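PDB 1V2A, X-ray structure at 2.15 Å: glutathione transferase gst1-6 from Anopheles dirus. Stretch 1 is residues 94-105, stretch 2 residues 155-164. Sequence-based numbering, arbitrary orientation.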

# COMPACT_ATOMS: atom_id res chain seq x y z
N GLN B 94 2.54 -6.93 -5.80
CA GLN B 94 3.24 -5.76 -6.29
C GLN B 94 2.28 -4.79 -6.98
O GLN B 94 2.35 -3.58 -6.74
N ARG B 95 1.39 -5.32 -7.82
CA ARG B 95 0.43 -4.47 -8.51
C ARG B 95 -0.51 -3.78 -7.52
O ARG B 95 -1.00 -2.68 -7.78
N LEU B 96 -0.78 -4.44 -6.39
CA LEU B 96 -1.65 -3.85 -5.38
C LEU B 96 -0.94 -2.67 -4.70
O LEU B 96 -1.57 -1.66 -4.41
N PHE B 97 0.35 -2.81 -4.45
CA PHE B 97 1.10 -1.73 -3.82
C PHE B 97 1.37 -0.63 -4.82
O PHE B 97 1.64 0.52 -4.46
N PHE B 98 1.26 -0.99 -6.09
CA PHE B 98 1.42 -0.05 -7.19
C PHE B 98 0.17 0.83 -7.18
O PHE B 98 0.23 2.04 -7.40
N ASP B 99 -0.97 0.20 -6.91
CA ASP B 99 -2.25 0.89 -6.87
C ASP B 99 -2.34 1.92 -5.77
O ASP B 99 -2.55 3.11 -6.03
N ILE B 100 -2.18 1.47 -4.54
CA ILE B 100 -2.29 2.37 -3.41
C ILE B 100 -1.20 3.42 -3.36
O ILE B 100 -1.49 4.59 -3.05
N GLY B 101 0.04 3.03 -3.66
CA GLY B 101 1.14 3.97 -3.60
C GLY B 101 1.64 4.63 -4.87
O GLY B 101 2.50 5.50 -4.81
N THR B 102 1.12 4.24 -6.03
CA THR B 102 1.59 4.87 -7.26
C THR B 102 0.49 5.49 -8.08
O THR B 102 0.41 6.72 -8.17
N LEU B 103 -0.37 4.66 -8.65
CA LEU B 103 -1.46 5.13 -9.51
C LEU B 103 -2.57 5.89 -8.82
O LEU B 103 -2.85 7.02 -9.18
N TYR B 104 -3.20 5.28 -7.82
CA TYR B 104 -4.29 5.96 -7.14
C TYR B 104 -3.82 7.16 -6.33
O TYR B 104 -4.56 8.15 -6.16
N LYS B 105 -2.59 7.09 -5.83
CA LYS B 105 -2.02 8.17 -5.04
C LYS B 105 -1.89 9.43 -5.88
O LYS B 105 -2.18 10.54 -5.42
N ILE B 155 -9.58 -5.98 -9.95
CA ILE B 155 -10.70 -5.32 -9.29
C ILE B 155 -10.33 -3.98 -8.65
O ILE B 155 -11.07 -3.00 -8.80
N CYS B 156 -9.21 -3.93 -7.94
CA CYS B 156 -8.76 -2.69 -7.29
C CYS B 156 -8.32 -1.63 -8.30
O CYS B 156 -8.63 -0.45 -8.14
N LEU B 157 -7.59 -2.04 -9.33
CA LEU B 157 -7.12 -1.11 -10.35
C LEU B 157 -8.26 -0.59 -11.21
O LEU B 157 -8.17 0.49 -11.81
N LEU B 158 -9.34 -1.37 -11.29
CA LEU B 158 -10.50 -0.97 -12.07
C LEU B 158 -11.18 0.17 -11.31
O LEU B 158 -11.72 1.09 -11.92
N GLY B 159 -11.15 0.11 -9.99
CA GLY B 159 -11.77 1.18 -9.22
C GLY B 159 -10.96 2.45 -9.41
O GLY B 159 -11.50 3.52 -9.67
N THR B 160 -9.65 2.30 -9.32
CA THR B 160 -8.72 3.40 -9.46
C THR B 160 -8.77 4.10 -10.81
O THR B 160 -8.76 5.32 -10.88
N VAL B 161 -8.84 3.32 -11.89
CA VAL B 161 -8.85 3.91 -13.22
C VAL B 161 -10.15 4.63 -13.59
O VAL B 161 -10.10 5.68 -14.21
N THR B 162 -11.30 4.08 -13.21
CA THR B 162 -12.56 4.74 -13.55
C THR B 162 -12.73 6.02 -12.73
O THR B 162 -13.60 6.84 -13.02
N ALA B 163 -11.89 6.18 -11.71
CA ALA B 163 -11.94 7.36 -10.86
C ALA B 163 -11.39 8.55 -11.64
O ALA B 163 -11.59 9.70 -11.26
N LEU B 164 -10.69 8.25 -12.72
CA LEU B 164 -10.11 9.27 -13.59
C LEU B 164 -11.23 10.07 -14.25
O LEU B 164 -10.99 11.13 -14.83

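Packing of stretch 2, mostly helical with 3-10 residues Ala-163 and Leu-164 at its end, against stretch 1, part of a longer helix, in the Anopheles dirus glutathione transferase. The helices run nearly parallel (19° between N-to-C directions, axes 9.7 Å apart at closest approach), and the two stretches bury 442 Å², both sides summed. Ile-155 (chi1 m, chi2 t) is out of reach of stretch 1. Cys-156 points toward it; its m rotamer places SG 3.8 Å from CD2 of Leu-96, whose side chain leaves sideways (m, t) but comes nearer at its end. The backbone of Cys-156 is tied in through water 1, which donates to Cys-156 O (2.7 Å) and to Asp-99 OD2 (2.9 Å), joining two acceptors that could not pair with each other. Leu-157 (m, t) starts sideways, yet its CD2 reaches in to 3.0 Å from Asp-99 OD1, 4.1 Å from CD2 at the edge of the Phe-98 ring and 4.3 Å from Leu-103 CD2. Leu-158 (t, p) points away, and Gly-159 offers no side chain. Thr-160 points toward stretch 1 and is the most extensively covered residue of the contact. In its m rotamer, OG1 donates a short hydrogen bond to Asp-99 OD1 (2.6 Å), the only direct hydrogen bond across the stretches; Asp-99 (chi1 t) points toward stretch 2, so its buried carboxylate meets the hydroxyl through OD1 and the water through OD2. Thr-160 CG2 lies 3.7 Å from Leu-103 CG (t, p) and 3.5 Å from Tyr-104 CD1 (chi1 t), at the ring edge. Val-161 (t) stands sideways, its CG2 4.4 Å from Leu-103 CD2. Thr-162 (p) is out of reach. Ala-163 points toward stretch 1, its CB 4.2 Å from Tyr-104 CE1, again at the ring edge. Leu-164 (m, t) makes no close contact.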

# COMPACT_ATOMS: atom_id res chain seq x y z
CB GLN B 94 4.36 -6.16 -7.25
CG GLN B 94 5.08 -4.98 -7.88
CD GLN B 94 4.42 -4.49 -9.15
OE1 GLN B 94 4.03 -3.32 -9.25
NE2 GLN B 94 4.29 -5.38 -10.12
CB ARG B 95 -0.42 -5.28 -9.51
CG ARG B 95 0.34 -6.18 -10.48
CD ARG B 95 1.26 -5.45 -11.44
NE ARG B 95 1.37 -6.16 -12.71
CZ ARG B 95 2.45 -6.18 -13.48
NH1 ARG B 95 3.55 -5.53 -13.12
NH2 ARG B 95 2.43 -6.85 -14.63
CB LEU B 96 -2.06 -4.89 -4.32
CG LEU B 96 -3.03 -6.01 -4.69
CD1 LEU B 96 -3.16 -6.98 -3.52
CD2 LEU B 96 -4.40 -5.44 -5.05
CB PHE B 97 2.39 -2.25 -3.18
CG PHE B 97 2.16 -2.96 -1.87
CD1 PHE B 97 1.98 -4.33 -1.83
CD2 PHE B 97 2.05 -2.23 -0.69
CE1 PHE B 97 1.69 -4.98 -0.62
CE2 PHE B 97 1.76 -2.86 0.52
CZ PHE B 97 1.58 -4.25 0.55
CB PHE B 98 1.49 -0.82 -8.52
CG PHE B 98 1.23 0.03 -9.72
CD1 PHE B 98 2.19 0.93 -10.18
CD2 PHE B 98 0.01 -0.05 -10.39
CE1 PHE B 98 1.94 1.73 -11.29
CE2 PHE B 98 -0.24 0.74 -11.49
CZ PHE B 98 0.71 1.64 -11.94
CB ASP B 99 -3.37 -0.14 -6.70
CG ASP B 99 -4.74 0.46 -6.90
OD1 ASP B 99 -4.96 1.08 -7.96
OD2 ASP B 99 -5.60 0.32 -6.01
CB ILE B 100 -2.32 1.59 -2.07
CG1 ILE B 100 -2.70 2.55 -0.94
CG2 ILE B 100 -0.96 0.97 -1.78
CD1 ILE B 100 -2.77 1.91 0.43
CB THR B 102 2.34 3.86 -8.15
OG1 THR B 102 3.48 3.35 -7.44
CG2 THR B 102 2.81 4.53 -9.44
CB LEU B 103 -2.05 3.95 -10.29
CG LEU B 103 -3.11 4.27 -11.36
CD1 LEU B 103 -2.73 5.49 -12.18
CD2 LEU B 103 -3.27 3.06 -12.26
CB TYR B 104 -5.06 4.99 -6.24
CG TYR B 104 -6.38 5.57 -5.78
CD1 TYR B 104 -7.36 5.95 -6.70
CD2 TYR B 104 -6.61 5.82 -4.42
CE1 TYR B 104 -8.54 6.58 -6.29
CE2 TYR B 104 -7.80 6.45 -4.00
CZ TYR B 104 -8.75 6.82 -4.94
OH TYR B 104 -9.90 7.45 -4.54
CB LYS B 105 -0.63 7.77 -4.51
CG LYS B 105 0.25 8.93 -4.01
CD LYS B 105 -0.18 9.49 -2.64
CE LYS B 105 -1.50 10.26 -2.72
NZ LYS B 105 -1.94 10.86 -1.43
CB ILE B 155 -11.33 -6.23 -8.21
CG1 ILE B 155 -11.97 -7.45 -8.88
CG2 ILE B 155 -12.35 -5.44 -7.40
CD1 ILE B 155 -12.65 -8.40 -7.92
CB CYS B 156 -7.58 -2.96 -6.34
SG CYS B 156 -7.93 -4.06 -4.94
CB LEU B 157 -6.05 -1.79 -11.22
CG LEU B 157 -4.71 -2.01 -10.52
CD1 LEU B 157 -3.81 -2.90 -11.35
CD2 LEU B 157 -4.06 -0.65 -10.25
CB LEU B 158 -11.47 -2.15 -12.22
CG LEU B 158 -12.89 -1.77 -12.65
CD1 LEU B 158 -12.84 -1.08 -14.02
CD2 LEU B 158 -13.75 -3.03 -12.70
CB THR B 160 -7.29 2.92 -9.23
OG1 THR B 160 -7.20 2.42 -7.88
CG2 THR B 160 -6.29 4.04 -9.44
CB VAL B 161 -8.53 2.86 -14.30
CG1 VAL B 161 -8.53 3.51 -15.68
CG2 VAL B 161 -7.17 2.25 -14.01
CB THR B 162 -13.80 3.83 -13.31
OG1 THR B 162 -14.26 3.98 -11.96
CG2 THR B 162 -13.46 2.38 -13.57
CB ALA B 163 -11.13 7.14 -9.58
CB LEU B 164 -9.23 8.64 -14.68
CG LEU B 164 -7.81 8.23 -14.26
CD1 LEU B 164 -7.13 7.52 -15.42
CD2 LEU B 164 -7.01 9.47 -13.85
O HOH W 1 -8.43 0.61 -5.70